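Local coordinates for protein putative N-acetylmuramoyl-L-alanine amidase,autolysin cwp6 (Peptoclostridium difficile, PDB 5J72) that probably hydrolyses the amide link between N-acetylmuramic acid and L-alanine in peptidoglycan, and carries CWB2 modules that fix it to the cell wall, at residues D2-L14 and M97-E109. Numbering follows the deposited sequence.
Sequences DININLQRKSVVL and MGLNLKDYDVTQE. With CA (calcium ion), chain C.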
ATOM      1  N   ASP A   2       9.554 -13.253  34.056  1.00 36.20           N
ATOM      2  CA  ASP A   2      10.179 -14.565  34.111  1.00 40.07           C
ATOM      3  C   ASP A   2      10.133 -15.272  32.775  1.00 33.87           C
ATOM      4  O   ASP A   2      11.069 -16.003  32.444  1.00 31.33           O
ATOM      5  CB  ASP A   2       9.457 -15.424  35.151  1.00 44.77           C
ATOM      6  CG  ASP A   2       9.680 -14.830  36.546  1.00 57.79           C
ATOM      7  OD1 ASP A   2      10.850 -14.479  36.864  1.00 63.34           O
ATOM      8  OD2 ASP A   2       8.690 -14.703  37.304  1.00 58.09           O
ATOM      9  N   ILE A   3       9.045 -15.039  32.009  1.00 29.92           N
ATOM     10  CA  ILE A   3       8.886 -15.661  30.705  1.00 25.85           C
ATOM     11  C   ILE A   3       8.169 -14.713  29.792  1.00 27.86           C
ATOM     12  O   ILE A   3       7.178 -14.096  30.217  1.00 28.99           O
ATOM     13  CB  ILE A   3       8.137 -17.015  30.832  1.00 26.98           C
ATOM     14  CG1 ILE A   3       7.968 -17.643  29.455  1.00 28.23           C
ATOM     15  CG2 ILE A   3       6.780 -16.789  31.532  1.00 31.58           C
ATOM     16  CD1 ILE A   3       7.623 -19.139  29.544  1.00 38.97           C
ATOM     17  N   ASN A   4       8.643 -14.558  28.572  1.00 22.93           N
ATOM     18  CA  ASN A   4       7.948 -13.670  27.650  1.00 19.99           C
ATOM     19  C   ASN A   4       7.765 -14.483  26.363  1.00 21.59           C
ATOM     20  O   ASN A   4       8.742 -15.081  25.897  1.00 22.60           O
ATOM     21  CB  ASN A   4       8.788 -12.404  27.325  1.00 23.50           C
ATOM     22  CG  ASN A   4       7.982 -11.518  26.326  1.00 29.83           C
ATOM     23  OD1 ASN A   4       8.135 -11.640  25.075  1.00 31.31           O
ATOM     24  ND2 ASN A   4       7.049 -10.676  26.777  1.00 31.36           N
ATOM     25  N   ILE A   5       6.572 -14.532  25.807  1.00 19.86           N
ATOM     26  CA  ILE A   5       6.390 -15.291  24.559  1.00 21.33           C
ATOM     27  C   ILE A   5       5.988 -14.273  23.448  1.00 23.52           C
ATOM     28  O   ILE A   5       4.929 -13.652  23.555  1.00 24.23           O
ATOM     29  CB  ILE A   5       5.249 -16.309  24.777  1.00 19.75           C
ATOM     30  CG1 ILE A   5       5.656 -17.357  25.827  1.00 19.75           C
ATOM     31  CG2 ILE A   5       4.916 -17.012  23.475  1.00 19.83           C
ATOM     32  CD1 ILE A   5       4.423 -18.295  26.207  1.00 21.93           C
ATOM     33  N   ASN A   6       6.741 -14.190  22.406  1.00 17.72           N
ATOM     34  CA  ASN A   6       6.433 -13.215  21.342  1.00 17.09           C
ATOM     35  C   ASN A   6       6.072 -13.946  20.051  1.00 18.79           C
ATOM     36  O   ASN A   6       6.973 -14.527  19.422  1.00 21.75           O
ATOM     37  CB  ASN A   6       7.667 -12.365  21.093  1.00 21.42           C
ATOM     38  CG  ASN A   6       7.362 -11.265  20.045  1.00 33.82           C
ATOM     39  OD1 ASN A   6       6.214 -10.775  19.916  1.00 32.57           O
ATOM     40  ND2 ASN A   6       8.328 -10.774  19.314  1.00 38.09           N
ATOM     41  N   LEU A   7       4.782 -13.925  19.682  1.00 17.84           N
ATOM     42  CA  LEU A   7       4.317 -14.604  18.466  1.00 15.79           C
ATOM     43  C   LEU A   7       4.143 -13.541  17.373  1.00 17.49           C
ATOM     44  O   LEU A   7       3.600 -12.462  17.634  1.00 20.02           O
ATOM     45  CB  LEU A   7       2.950 -15.289  18.704  1.00 18.28           C
ATOM     46  CG  LEU A   7       3.011 -16.382  19.813  1.00 20.02           C
ATOM     47  CD1 LEU A   7       1.582 -17.074  19.870  1.00 19.49           C
ATOM     48  CD2 LEU A   7       4.153 -17.393  19.533  1.00 20.48           C
ATOM     49  N   GLN A   8       4.599 -13.847  16.180  1.00 17.83           N
ATOM     50  CA  GLN A   8       4.482 -12.814  15.100  1.00 19.34           C
ATOM     51  C   GLN A   8       3.035 -12.549  14.624  1.00 21.89           C
ATOM     52  O   GLN A   8       2.623 -11.376  14.457  1.00 20.45           O
ATOM     53  CB  GLN A   8       5.345 -13.245  13.938  1.00 18.20           C
ATOM     54  CG  GLN A   8       5.221 -12.277  12.700  1.00 18.83           C
ATOM     55  CD  GLN A   8       6.046 -12.813  11.550  1.00 22.94           C
ATOM     56  OE1 GLN A   8       6.220 -14.020  11.411  1.00 18.52           O
ATOM     57  NE2 GLN A   8       6.544 -11.898  10.654  1.00 17.63           N
ATOM     58  N   ARG A   9       2.231 -13.629  14.445  1.00 20.84           N
ATOM     59  CA  ARG A   9       0.863 -13.534  13.857  1.00 21.67           C
ATOM     60  C   ARG A   9      -0.160 -14.121  14.753  1.00 20.23           C
ATOM     61  O   ARG A   9       0.092 -15.164  15.331  1.00 20.08           O
ATOM     62  CB  ARG A   9       0.763 -14.390  12.565  1.00 19.67           C
ATOM     63  CG  ARG A   9       1.942 -14.270  11.611  1.00 29.93           C
ATOM     64  CD  ARG A   9       1.572 -14.580  10.133  1.00 30.30           C
ATOM     65  NE  ARG A   9       2.841 -14.509   9.371  1.00 39.45           N
ATOM     66  CZ  ARG A   9       3.366 -13.398   8.836  1.00 35.11           C
ATOM     67  NH1 ARG A   9       4.541 -13.436   8.232  1.00 33.95           N
ATOM     68  NH2 ARG A   9       2.706 -12.261   8.882  1.00 22.61           N
ATOM     69  N   LYS A  10      -1.342 -13.469  14.885  1.00 19.22           N
ATOM     70  CA  LYS A  10      -2.411 -14.002  15.710  1.00 20.31           C
ATOM     71  C   LYS A  10      -3.587 -14.449  14.811  1.00 17.35           C
ATOM     72  O   LYS A  10      -4.562 -15.039  15.283  1.00 18.92           O
ATOM     73  CB  LYS A  10      -2.907 -12.926  16.649  1.00 20.54           C
ATOM     74  CG  LYS A  10      -1.786 -12.438  17.621  1.00 27.94           C
ATOM     75  CD  LYS A  10      -1.185 -13.647  18.373  1.00 28.66           C
ATOM     76  CE  LYS A  10      -1.795 -13.882  19.718  1.00 39.39           C
ATOM     77  NZ  LYS A  10      -2.219 -12.604  20.439  1.00 32.52           N
ATOM     78  N   SER A  11      -3.495 -14.147  13.516  1.00 17.43           N
ATOM     79  CA  SER A  11      -4.501 -14.590  12.525  1.00 18.65           C
ATOM     80  C   SER A  11      -3.708 -15.271  11.403  1.00 20.64           C
ATOM     81  O   SER A  11      -2.776 -14.648  10.844  1.00 19.73           O
ATOM     82  CB  SER A  11      -5.286 -13.386  12.006  1.00 20.88           C
ATOM     83  OG  SER A  11      -6.291 -13.807  11.104  1.00 25.86           O
ATOM     84  N   VAL A  12      -4.002 -16.539  11.084  1.00 17.57           N
ATOM     85  CA  VAL A  12      -3.236 -17.272  10.076  1.00 17.32           C
ATOM     86  C   VAL A  12      -4.208 -18.051   9.146  1.00 15.00           C
ATOM     87  O   VAL A  12      -5.418 -17.926   9.324  1.00 15.71           O
ATOM     88  CB  VAL A  12      -2.243 -18.274  10.772  1.00 15.73           C
ATOM     89  CG1 VAL A  12      -1.241 -17.492  11.654  1.00 17.94           C
ATOM     90  CG2 VAL A  12      -3.002 -19.300  11.620  1.00 16.90           C
ATOM     91  N   VAL A  13      -3.662 -18.800   8.213  1.00 15.75           N
ATOM     92  CA  VAL A  13      -4.472 -19.698   7.364  1.00 15.14           C
ATOM     93  C   VAL A  13      -3.616 -20.961   7.276  1.00 16.76           C
ATOM     94  O   VAL A  13      -2.480 -20.988   7.692  1.00 16.76           O
ATOM     95  CB  VAL A  13      -4.759 -19.140   5.924  1.00 17.87           C
ATOM     96  CG1 VAL A  13      -5.519 -17.796   5.985  1.00 17.17           C
ATOM     97  CG2 VAL A  13      -3.447 -18.910   5.200  1.00 16.08           C
ATOM     98  N   LEU A  14      -4.159 -22.030   6.705  1.00 17.83           N
ATOM     99  CA  LEU A  14      -3.371 -23.262   6.516  1.00 17.65           C
ATOM    100  C   LEU A  14      -2.148 -22.953   5.682  1.00 17.08           C
ATOM    101  O   LEU A  14      -2.284 -22.326   4.587  1.00 17.66           O
ATOM    102  CB  LEU A  14      -4.326 -24.297   5.815  1.00 15.82           C
ATOM    103  CG  LEU A  14      -3.674 -25.681   5.622  1.00 17.84           C
ATOM    104  CD1 LEU A  14      -3.454 -26.415   6.992  1.00 16.47           C
ATOM    105  CD2 LEU A  14      -4.650 -26.546   4.760  1.00 20.00           C
ATOM    106  N   MET A  97       3.305 -18.830  36.576  1.00 27.38           N
ATOM    107  CA  MET A  97       4.433 -17.930  36.269  1.00 29.03           C
ATOM    108  C   MET A  97       3.970 -16.622  35.680  1.00 30.33           C
ATOM    109  O   MET A  97       4.790 -15.898  35.114  1.00 31.02           O
ATOM    110  CB  MET A  97       5.379 -18.568  35.306  1.00 33.94           C
ATOM    111  CG  MET A  97       6.008 -19.725  35.869  1.00 46.43           C
ATOM    112  SD  MET A  97       6.961 -20.525  34.561  1.00 53.09           S
ATOM    113  CE  MET A  97       8.231 -19.317  34.349  1.00 49.73           C
ATOM    114  N   GLY A  98       2.716 -16.309  35.808  1.00 27.41           N
ATOM    115  CA  GLY A  98       2.256 -15.013  35.349  1.00 34.64           C
ATOM    116  C   GLY A  98       1.638 -14.913  33.950  1.00 32.73           C
ATOM    117  O   GLY A  98       1.222 -13.826  33.557  1.00 32.73           O
ATOM    118  N   LEU A  99       1.556 -15.990  33.207  1.00 24.57           N
ATOM    119  CA  LEU A  99       1.010 -15.855  31.853  1.00 22.48           C
ATOM    120  C   LEU A  99      -0.437 -15.983  31.822  1.00 24.61           C
ATOM    121  O   LEU A  99      -1.020 -16.718  32.622  1.00 23.73           O
ATOM    122  CB  LEU A  99       1.631 -16.955  30.983  1.00 25.41           C
ATOM    123  CG  LEU A  99       3.131 -16.791  30.796  1.00 26.93           C
ATOM    124  CD1 LEU A  99       3.667 -17.908  29.930  1.00 30.57           C
ATOM    125  CD2 LEU A  99       3.470 -15.461  30.100  1.00 30.17           C
ATOM    126  N   ASN A 100      -1.090 -15.253  30.897  1.00 22.19           N
ATOM    127  CA  ASN A 100      -2.505 -15.433  30.691  1.00 24.05           C
ATOM    128  C   ASN A 100      -2.556 -16.142  29.319  1.00 24.64           C
ATOM    129  O   ASN A 100      -2.358 -15.489  28.290  1.00 22.26           O
ATOM    130  CB  ASN A 100      -3.249 -14.136  30.608  1.00 31.30           C
ATOM    131  CG  ASN A 100      -4.716 -14.404  30.490  1.00 46.05           C
ATOM    132  OD1 ASN A 100      -5.334 -14.055  29.485  1.00 56.19           O
ATOM    133  ND2 ASN A 100      -5.359 -15.065  31.438  1.00 54.14           N
ATOM    134  N   LEU A 101      -2.800 -17.453  29.298  1.00 23.85           N
ATOM    135  CA  LEU A 101      -2.658 -18.199  28.037  1.00 22.68           C
ATOM    136  C   LEU A 101      -3.536 -17.768  26.891  1.00 17.37           C
ATOM    137  O   LEU A 101      -3.126 -17.932  25.737  1.00 18.86           O
ATOM    138  CB  LEU A 101      -2.844 -19.700  28.337  1.00 23.63           C
ATOM    139  CG  LEU A 101      -1.789 -20.173  29.360  1.00 26.05           C
ATOM    140  CD1 LEU A 101      -2.040 -21.610  29.650  1.00 30.39           C
ATOM    141  CD2 LEU A 101      -0.401 -19.957  28.799  1.00 32.15           C
ATOM    142  N   LYS A 102      -4.713 -17.194  27.147  1.00 19.52           N
ATOM    143  CA  LYS A 102      -5.504 -16.755  26.051  1.00 21.61           C
ATOM    144  C   LYS A 102      -4.820 -15.628  25.267  1.00 20.96           C
ATOM    145  O   LYS A 102      -5.184 -15.392  24.099  1.00 18.54           O
ATOM    146  CB  LYS A 102      -6.878 -16.248  26.510  1.00 24.95           C
ATOM    147  CG  LYS A 102      -7.872 -17.423  26.789  1.00 40.13           C
ATOM    148  CD  LYS A 102      -8.870 -17.715  25.593  1.00 53.42           C
ATOM    149  CE  LYS A 102      -9.004 -19.221  25.285  1.00 55.67           C
ATOM    150  NZ  LYS A 102      -9.475 -19.544  23.860  1.00 50.11           N
ATOM    151  N   ASP A 103      -3.871 -14.934  25.886  1.00 17.24           N
ATOM    152  CA  ASP A 103      -3.190 -13.881  25.122  1.00 19.31           C
ATOM    153  C   ASP A 103      -2.417 -14.469  23.915  1.00 20.33           C
ATOM    154  O   ASP A 103      -2.017 -13.695  23.014  1.00 20.41           O
ATOM    155  CB  ASP A 103      -2.104 -13.220  25.981  1.00 19.67           C
ATOM    156  CG  ASP A 103      -2.641 -12.438  27.148  1.00 24.60           C
ATOM    157  OD1 ASP A 103      -1.846 -12.073  28.012  1.00 27.21           O
ATOM    158  OD2 ASP A 103      -3.868 -12.196  27.199  1.00 22.30           O
ATOM    159  N   TYR A 104      -2.161 -15.784  23.895  1.00 18.04           N
ATOM    160  CA  TYR A 104      -1.400 -16.367  22.781  1.00 18.03           C
ATOM    161  C   TYR A 104      -2.292 -17.135  21.777  1.00 18.40           C
ATOM    162  O   TYR A 104      -1.757 -17.754  20.875  1.00 18.22           O
ATOM    163  CB  TYR A 104      -0.298 -17.323  23.310  1.00 19.96           C
ATOM    164  CG  TYR A 104       0.505 -16.592  24.347  1.00 21.16           C
ATOM    165  CD1 TYR A 104       0.308 -16.840  25.708  1.00 22.06           C
ATOM    166  CD2 TYR A 104       1.364 -15.539  23.986  1.00 16.78           C
ATOM    167  CE1 TYR A 104       0.917 -16.058  26.682  1.00 24.87           C
ATOM    168  CE2 TYR A 104       1.975 -14.736  24.969  1.00 16.02           C
ATOM    169  CZ  TYR A 104       1.731 -15.004  26.311  1.00 24.52           C
ATOM    170  OH  TYR A 104       2.195 -14.188  27.312  1.00 26.52           O
ATOM    171  N   ASP A 105      -3.609 -17.082  21.920  1.00 17.38           N
ATOM    172  CA  ASP A 105      -4.480 -17.843  20.976  1.00 16.38           C
ATOM    173  C   ASP A 105      -4.294 -17.360  19.549  1.00 19.86           C
ATOM    174  O   ASP A 105      -4.244 -16.139  19.323  1.00 18.20           O
ATOM    175  CB  ASP A 105      -5.929 -17.548  21.336  1.00 16.49           C
ATOM    176  CG  ASP A 105      -6.418 -18.289  22.562  1.00 24.65           C
ATOM    177  OD1 ASP A 105      -5.648 -19.070  23.142  1.00 21.31           O
ATOM    178  OD2 ASP A 105      -7.555 -18.079  22.935  1.00 22.47           O
ATOM    179  N   VAL A 106      -4.221 -18.264  18.593  1.00 17.32           N
ATOM    180  CA  VAL A 106      -4.019 -17.884  17.192  1.00 15.67           C
ATOM    181  C   VAL A 106      -5.164 -18.428  16.397  1.00 18.47           C
ATOM    182  O   VAL A 106      -5.448 -19.637  16.535  1.00 18.25           O
ATOM    183  CB  VAL A 106      -2.651 -18.454  16.715  1.00 17.57           C
ATOM    184  CG1 VAL A 106      -2.529 -18.313  15.197  1.00 17.24           C
ATOM    185  CG2 VAL A 106      -1.511 -17.708  17.440  1.00 16.17           C
ATOM    186  N   THR A 107      -5.869 -17.564  15.630  1.00 16.33           N
ATOM    187  CA  THR A 107      -7.023 -18.011  14.865  1.00 16.12           C
ATOM    188  C   THR A 107      -6.608 -18.390  13.448  1.00 20.31           C
ATOM    189  O   THR A 107      -5.946 -17.600  12.735  1.00 17.18           O
ATOM    190  CB  THR A 107      -8.079 -16.884  14.850  1.00 20.15           C
ATOM    191  OG1 THR A 107      -8.397 -16.571  16.196  1.00 19.86           O
ATOM    192  CG2 THR A 107      -9.343 -17.310  14.124  1.00 18.70           C
ATOM    193  N   GLN A 108      -6.994 -19.594  13.024  1.00 16.37           N
ATOM    194  CA  GLN A 108      -6.691 -20.071  11.666  1.00 17.39           C
ATOM    195  C   GLN A 108      -7.949 -19.942  10.843  1.00 17.74           C
ATOM    196  O   GLN A 108      -8.918 -20.704  10.992  1.00 18.26           O
ATOM    197  CB  GLN A 108      -6.208 -21.536  11.706  1.00 17.18           C
ATOM    198  CG  GLN A 108      -5.824 -22.068  10.321  1.00 17.08           C
ATOM    199  CD  GLN A 108      -5.042 -23.357  10.495  1.00 18.32           C
ATOM    200  OE1 GLN A 108      -4.165 -23.460  11.344  1.00 18.56           O
ATOM    201  NE2 GLN A 108      -5.297 -24.360   9.622  1.00 17.48           N
ATOM    202  N   GLU A 109      -7.966 -18.968   9.932  1.00 19.78           N
ATOM    203  CA  GLU A 109      -9.145 -18.740   9.089  1.00 17.87           C
ATOM    204  C   GLU A 109      -8.930 -19.445   7.754  1.00 18.43           C
ATOM    205  O   GLU A 109      -7.873 -20.023   7.509  1.00 18.67           O
ATOM    206  CB  GLU A 109      -9.263 -17.244   8.784  1.00 19.32           C
ATOM    207  CG  GLU A 109      -9.190 -16.393  10.019  1.00 25.72           C
ATOM    208  CD  GLU A 109     -10.573 -16.240  10.678  1.00 37.46           C
ATOM    209  OE1 GLU A 109     -10.706 -15.379  11.562  1.00 40.51           O
ATOM    210  OE2 GLU A 109     -11.499 -16.970  10.321  1.00 38.58           O
TER
HETATM  211 CA    CA C 701       5.145  -8.978  21.537  0.70 45.58          CA
HETATM  212  O   HOH W   1       4.346 -12.851  26.781  1.00 25.12           O
HETATM  213  O   HOH W   2       5.621 -10.522  23.314  1.00 26.22           O
HETATM  214  O   HOH W   3      -6.728 -15.219  17.970  1.00 21.26           O
HETATM  215  O   HOH W   4      -4.573 -13.839  21.069  1.00 31.79           O
HETATM  216  O   HOH W   5      -8.701 -13.851  12.355  1.00 32.28           O
HETATM  217  O   HOH W   6      -6.975 -22.002   5.895  1.00 16.75           O
HETATM  218  O   HOH W   7       3.041  -9.803  20.986  1.00 34.71           O
HETATM  219  O   HOH W   8       4.390  -7.957  23.209  1.00 48.80           O
HETATM  220  O   HOH W   9       4.712  -7.598  19.748  1.00 38.63           O
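T107 N gives a hydrogen bond to K10 O (2.9 Å, N-H...O angle 161°), V12 N one to T107 O, and E109 N one to V12 O. This alternation, with S11 facing T107 and V12 facing Q108, defines a parallel pairing of strands 11-13 and 106-109 in the N-terminal domain, although the short strand axes diverge by 37°. At the start of the ladder, the K10 side chain bends at all three torsions beyond chi1, which brings NZ back to D103 O at 2.8 Å; NZ also donates to water 4, which lies within hydrogen-bonding reach of D105 O. Water 5 links S11 OG to E109 OE1 on one sheet face.

Along strand 3-7 the two segments meet mainly through side chains. I5 CD1 sits over the face of the Y104 ring, 4.2 Å from its centroid and 11° off the normal, a CH-pi contact; D103 CB lies over the opposite face, so the ring is held between them. Water 1 bridges I5 N and Y104 OH, tying the hydroxyl to the backbone of strand 3-7. On the other side of strand 3-7, N6 OD1 ligates the calcium ion at 2.6 Å. Toward the start of that strand, L99 CD1 touches both I3 CG2 and I5 CD1; beside the ladder, V12 and V106 cross at about a right angle against Y63. At the edge of the ring, near its plane, L7 CD1 lies 3.9 Å from Y104 CB and 4.0 Å from V106 CG2.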